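Alpha-amylase/trypsin inhibitor (Eleusine coracana, PDB 1B1U) inhibits both trypsin and alpha-amylase, and may protect ragi seeds against hydrolytic enzymes of internal and external origin. Local coordinates at residues A[56-59]-A[60-63]; A[75-78]-A[79-82]. One frame throughout, in Å; residues are numbered along the deposited sequence.

Interaction 1: A[56-59]-A[60-63]; sequences RCEA and VRIL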
loop_
_atom_site.group_PDB
_atom_site.type_symbol
_atom_site.label_atom_id
_atom_site.label_comp_id
_atom_site.label_asym_id
_atom_site.label_seq_id
_atom_site.Cartn_x
_atom_site.Cartn_y
_atom_site.Cartn_z
ATOM N N ARG A 56 -5.829 3.382 6.455
ATOM C CA ARG A 56 -5.619 2.868 5.101
ATOM C C ARG A 56 -4.793 3.765 4.172
ATOM O O ARG A 56 -3.793 3.324 3.632
ATOM C CB ARG A 56 -6.986 2.550 4.449
ATOM C CG ARG A 56 -7.401 1.084 4.569
ATOM C CD ARG A 56 -8.919 0.850 4.411
ATOM N NE ARG A 56 -9.297 -0.408 5.048
ATOM C CZ ARG A 56 -10.529 -0.744 5.425
ATOM N NH1 ARG A 56 -11.550 0.081 5.237
ATOM N NH2 ARG A 56 -10.732 -1.912 6.016
ATOM N N CYS A 57 -5.216 5.007 3.967
ATOM C CA CYS A 57 -4.476 5.934 3.096
ATOM C C CYS A 57 -3.033 6.187 3.592
ATOM O O CYS A 57 -2.104 6.338 2.786
ATOM C CB CYS A 57 -5.211 7.280 3.011
ATOM S SG CYS A 57 -6.663 7.348 1.912
ATOM N N GLU A 58 -2.855 6.250 4.915
ATOM C CA GLU A 58 -1.533 6.482 5.507
ATOM C C GLU A 58 -0.660 5.268 5.267
ATOM O O GLU A 58 0.511 5.396 4.920
ATOM C CB GLU A 58 -1.666 6.752 7.018
ATOM C CG GLU A 58 -0.348 6.884 7.808
ATOM C CD GLU A 58 0.649 7.838 7.174
ATOM O OE1 GLU A 58 0.236 8.816 6.523
ATOM O OE2 GLU A 58 1.861 7.612 7.334
ATOM N N ALA A 59 -1.251 4.091 5.453
ATOM C CA ALA A 59 -0.580 2.808 5.254
ATOM C C ALA A 59 -0.083 2.648 3.818
ATOM O O ALA A 59 0.945 2.002 3.569
ATOM C CB ALA A 59 -1.533 1.667 5.596
ATOM N N VAL A 60 -0.823 3.218 2.872
ATOM C CA VAL A 60 -0.445 3.146 1.465
ATOM C C VAL A 60 0.732 4.091 1.227
ATOM O O VAL A 60 1.694 3.721 0.566
ATOM C CB VAL A 60 -1.638 3.512 0.534
ATOM C CG1 VAL A 60 -1.166 3.681 -0.913
ATOM C CG2 VAL A 60 -2.681 2.408 0.596
ATOM N N ARG A 61 0.653 5.299 1.778
ATOM C CA ARG A 61 1.740 6.273 1.642
ATOM C C ARG A 61 3.025 5.677 2.196
ATOM O O ARG A 61 4.105 5.857 1.628
ATOM C CB ARG A 61 1.412 7.563 2.402
ATOM C CG ARG A 61 2.352 8.730 2.103
ATOM C CD ARG A 61 2.364 9.753 3.249
ATOM N NE ARG A 61 2.754 9.140 4.513
ATOM C CZ ARG A 61 4.000 8.784 4.794
ATOM N NH1 ARG A 61 4.953 8.988 3.905
ATOM N NH2 ARG A 61 4.296 8.197 5.941
ATOM N N ILE A 62 2.910 4.956 3.306
ATOM C CA ILE A 62 4.085 4.346 3.920
ATOM C C ILE A 62 4.674 3.293 2.989
ATOM O O ILE A 62 5.888 3.078 2.966
ATOM C CB ILE A 62 3.750 3.657 5.274
ATOM C CG1 ILE A 62 3.057 4.632 6.231
ATOM C CG2 ILE A 62 5.023 3.127 5.902
ATOM C CD1 ILE A 62 2.646 3.992 7.576
ATOM N N LEU A 63 3.803 2.617 2.239
ATOM C CA LEU A 63 4.241 1.584 1.302
ATOM C C LEU A 63 5.110 2.232 0.241
ATOM O O LEU A 63 6.167 1.718 -0.120
ATOM C CB LEU A 63 3.032 0.919 0.629
ATOM C CG LEU A 63 3.254 -0.035 -0.553
ATOM C CD1 LEU A 63 4.148 -1.222 -0.151
ATOM C CD2 LEU A 63 1.890 -0.516 -1.042
#
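E58 and R61, one turn apart on helix 53-64 of this cereal inhibitor fold, form an i to i+3 salt bridge on the less buried side of the helix. Their side chains run side by side in the same direction, and R61 meets the carboxylate side-on with two nitrogens, one for each oxygen. NH2 of R61 lies 2.9 Å from OE2 of E58, and NE of R61 lies 3.2 Å from OE1 of E58. Both oxygens accept on their syn sides and lie close to the guanidinium plane, but the two groups are not coplanar: their planes differ by 33°. E58 reaches this position with CG anti to its backbone N (chi1 174°) and a bend at chi2, which swings the carboxylate forward along the helix, toward its C-terminal end and R61. R61 NH2 also binds the carbonyl of G66, so R61, held by E58, links the helix to the chain just beyond it.

This polar side is partly exposed, whereas A59, V60 and I62 lie on buried flanks. A59 packs on I51, V60 on L117 and I62 on V67, while C57 is joined to C114 by a disulfide. Backbone bonds of the i to i+4 kind hold the turn together, including I62 N to E58 O at 2.9 Å and V60 N to R56 O at 3.1 Å. CG2 of V60 tucks against the latter acceptor, 3.4 Å from R56 O. R56 itself reaches away from the turn, its guanidinium taken by the carbonyls of L48, E49 and A106. I62 links the two sides: its CG1 sits 3.4 Å from OE2 of E58, and the same methylene presses against the E58 backbone, CG1 to O at 3.0 Å.

Interaction 2: A[75-78]-A[79-82]; sequences EGRL and LQDL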
loop_
_atom_site.group_PDB
_atom_site.type_symbol
_atom_site.label_atom_id
_atom_site.label_comp_id
_atom_site.label_asym_id
_atom_site.label_seq_id
_atom_site.Cartn_x
_atom_site.Cartn_y
_atom_site.Cartn_z
ATOM N N GLU A 75 10.746 1.751 8.363
ATOM C CA GLU A 75 10.134 0.670 7.603
ATOM C C GLU A 75 9.220 1.292 6.561
ATOM O O GLU A 75 8.552 2.291 6.828
ATOM C CB GLU A 75 9.351 -0.281 8.528
ATOM C CG GLU A 75 8.274 0.363 9.400
ATOM C CD GLU A 75 7.745 -0.581 10.485
ATOM O OE1 GLU A 75 8.434 -1.567 10.823
ATOM O OE2 GLU A 75 6.637 -0.337 11.002
ATOM N N GLY A 76 9.210 0.713 5.366
ATOM C CA GLY A 76 8.378 1.243 4.303
ATOM C C GLY A 76 9.189 1.504 3.051
ATOM O O GLY A 76 10.360 1.138 2.981
ATOM N N ARG A 77 8.574 2.153 2.067
ATOM C CA ARG A 77 9.245 2.443 0.803
ATOM C C ARG A 77 9.644 1.121 0.145
ATOM O O ARG A 77 10.810 0.860 -0.143
ATOM C CB ARG A 77 10.482 3.321 1.032
ATOM C CG ARG A 77 11.067 3.942 -0.242
ATOM C CD ARG A 77 12.588 3.721 -0.338
ATOM N NE ARG A 77 13.129 4.064 -1.656
ATOM C CZ ARG A 77 12.974 5.248 -2.240
ATOM N NH1 ARG A 77 12.298 6.211 -1.626
ATOM N NH2 ARG A 77 13.496 5.476 -3.434
ATOM N N LEU A 78 8.650 0.278 -0.087
ATOM C CA LEU A 78 8.887 -1.005 -0.724
ATOM C C LEU A 78 8.776 -0.825 -2.243
ATOM O O LEU A 78 9.254 -1.663 -3.010
ATOM C CB LEU A 78 7.851 -2.022 -0.234
ATOM C CG LEU A 78 8.073 -2.838 1.049
ATOM C CD1 LEU A 78 9.149 -2.192 1.917
ATOM C CD2 LEU A 78 6.740 -2.949 1.812
ATOM N N LEU A 79 8.140 0.270 -2.658
ATOM C CA LEU A 79 7.938 0.581 -4.075
ATOM C C LEU A 79 9.205 1.146 -4.716
ATOM O O LEU A 79 9.253 2.308 -5.132
ATOM C CB LEU A 79 6.759 1.565 -4.245
ATOM C CG LEU A 79 5.357 1.093 -3.776
ATOM C CD1 LEU A 79 4.263 1.817 -4.546
ATOM C CD2 LEU A 79 5.195 -0.410 -3.957
ATOM N N GLN A 80 10.221 0.291 -4.782
ATOM C CA GLN A 80 11.530 0.605 -5.347
ATOM C C GLN A 80 11.676 0.055 -6.785
ATOM O O GLN A 80 11.175 -1.027 -7.114
ATOM C CB GLN A 80 12.634 0.011 -4.448
ATOM C CG GLN A 80 12.562 0.438 -2.968
ATOM C CD GLN A 80 13.191 -0.577 -1.998
ATOM O OE1 GLN A 80 13.875 -1.514 -2.405
ATOM N NE2 GLN A 80 12.953 -0.379 -0.706
ATOM N N ASP A 81 12.373 0.807 -7.628
ATOM C CA ASP A 81 12.592 0.433 -9.021
ATOM C C ASP A 81 12.843 -1.049 -9.231
ATOM O O ASP A 81 13.349 -1.739 -8.348
ATOM C CB ASP A 81 13.790 1.200 -9.593
ATOM C CG ASP A 81 13.527 2.678 -9.721
ATOM O OD1 ASP A 81 12.684 3.064 -10.557
ATOM O OD2 ASP A 81 14.165 3.458 -8.983
ATOM N N LEU A 82 12.487 -1.528 -10.416
ATOM C CA LEU A 82 12.708 -2.917 -10.791
ATOM C C LEU A 82 12.910 -2.898 -12.299
ATOM O O LEU A 82 12.491 -1.955 -12.971
ATOM C CB LEU A 82 11.487 -3.782 -10.451
ATOM C CG LEU A 82 11.182 -4.211 -9.009
ATOM C CD1 LEU A 82 9.769 -4.776 -8.973
ATOM C CD2 LEU A 82 12.185 -5.251 -8.517
#
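Q80 folds back on R77 around an inverse gamma turn centred on L79, in the loop that leads from strand 74-75 to helix 87-93. The turn is closed by a weak bond from Q80 N to L78 O, 2.8 Å long. CB of Q80 stands 4.0 Å from L78 O. With CG anti to the carbonyl carbon (chi1 -55°), the chain heads back toward R77, and CG touches that residue twice, at 3.4 Å from R77 O and 3.9 Å from R77 NE. The remaining chain is extended, bringing CD out beyond the oxygen of that carbonyl and delivering NE2 to R77 O nearly in line with the C=O bond. At 2.5 Å from Q80 NE2 to R77 O the bond is unusually short and its exact length doubtful. With the amide gone, as in an alanine here, the R77 carbonyl would probably lose its side-chain donor and R77 the chain it crosses.

The R77 and Q80 side chains cross at about a right angle, although their guanidinium and amide planes are only 26° apart. R77 lies near R87 and R91, like charges that D81 may help to offset through its salt bridge with R87. L79 turns inward and packs on L63 and M64 of helix 53-64. On the less buried side, NE2 of Q80 comes within 4.1 Å of CD of R77.

Overall arrangement
Interactions 1 and 2 follow one another along the chain, their centres about 13 Å apart, and meet where helix 53-64 ends. There the loop lends its backbone to the last turn of the helix: R77 N lies 3.0 Å from I62 O and L78 N lies 2.9 Å from L63 O, both probable hydrogen bonds that take up helix carbonyls. Packing adds to the seam, with I62 CG2 at 3.7 Å from E75 O and L79 CG at 3.8 Å from L63 O. The centre of interaction 1 lies nearer the centre of the chain, about 5 Å from it, than that of interaction 2, at about 10 Å.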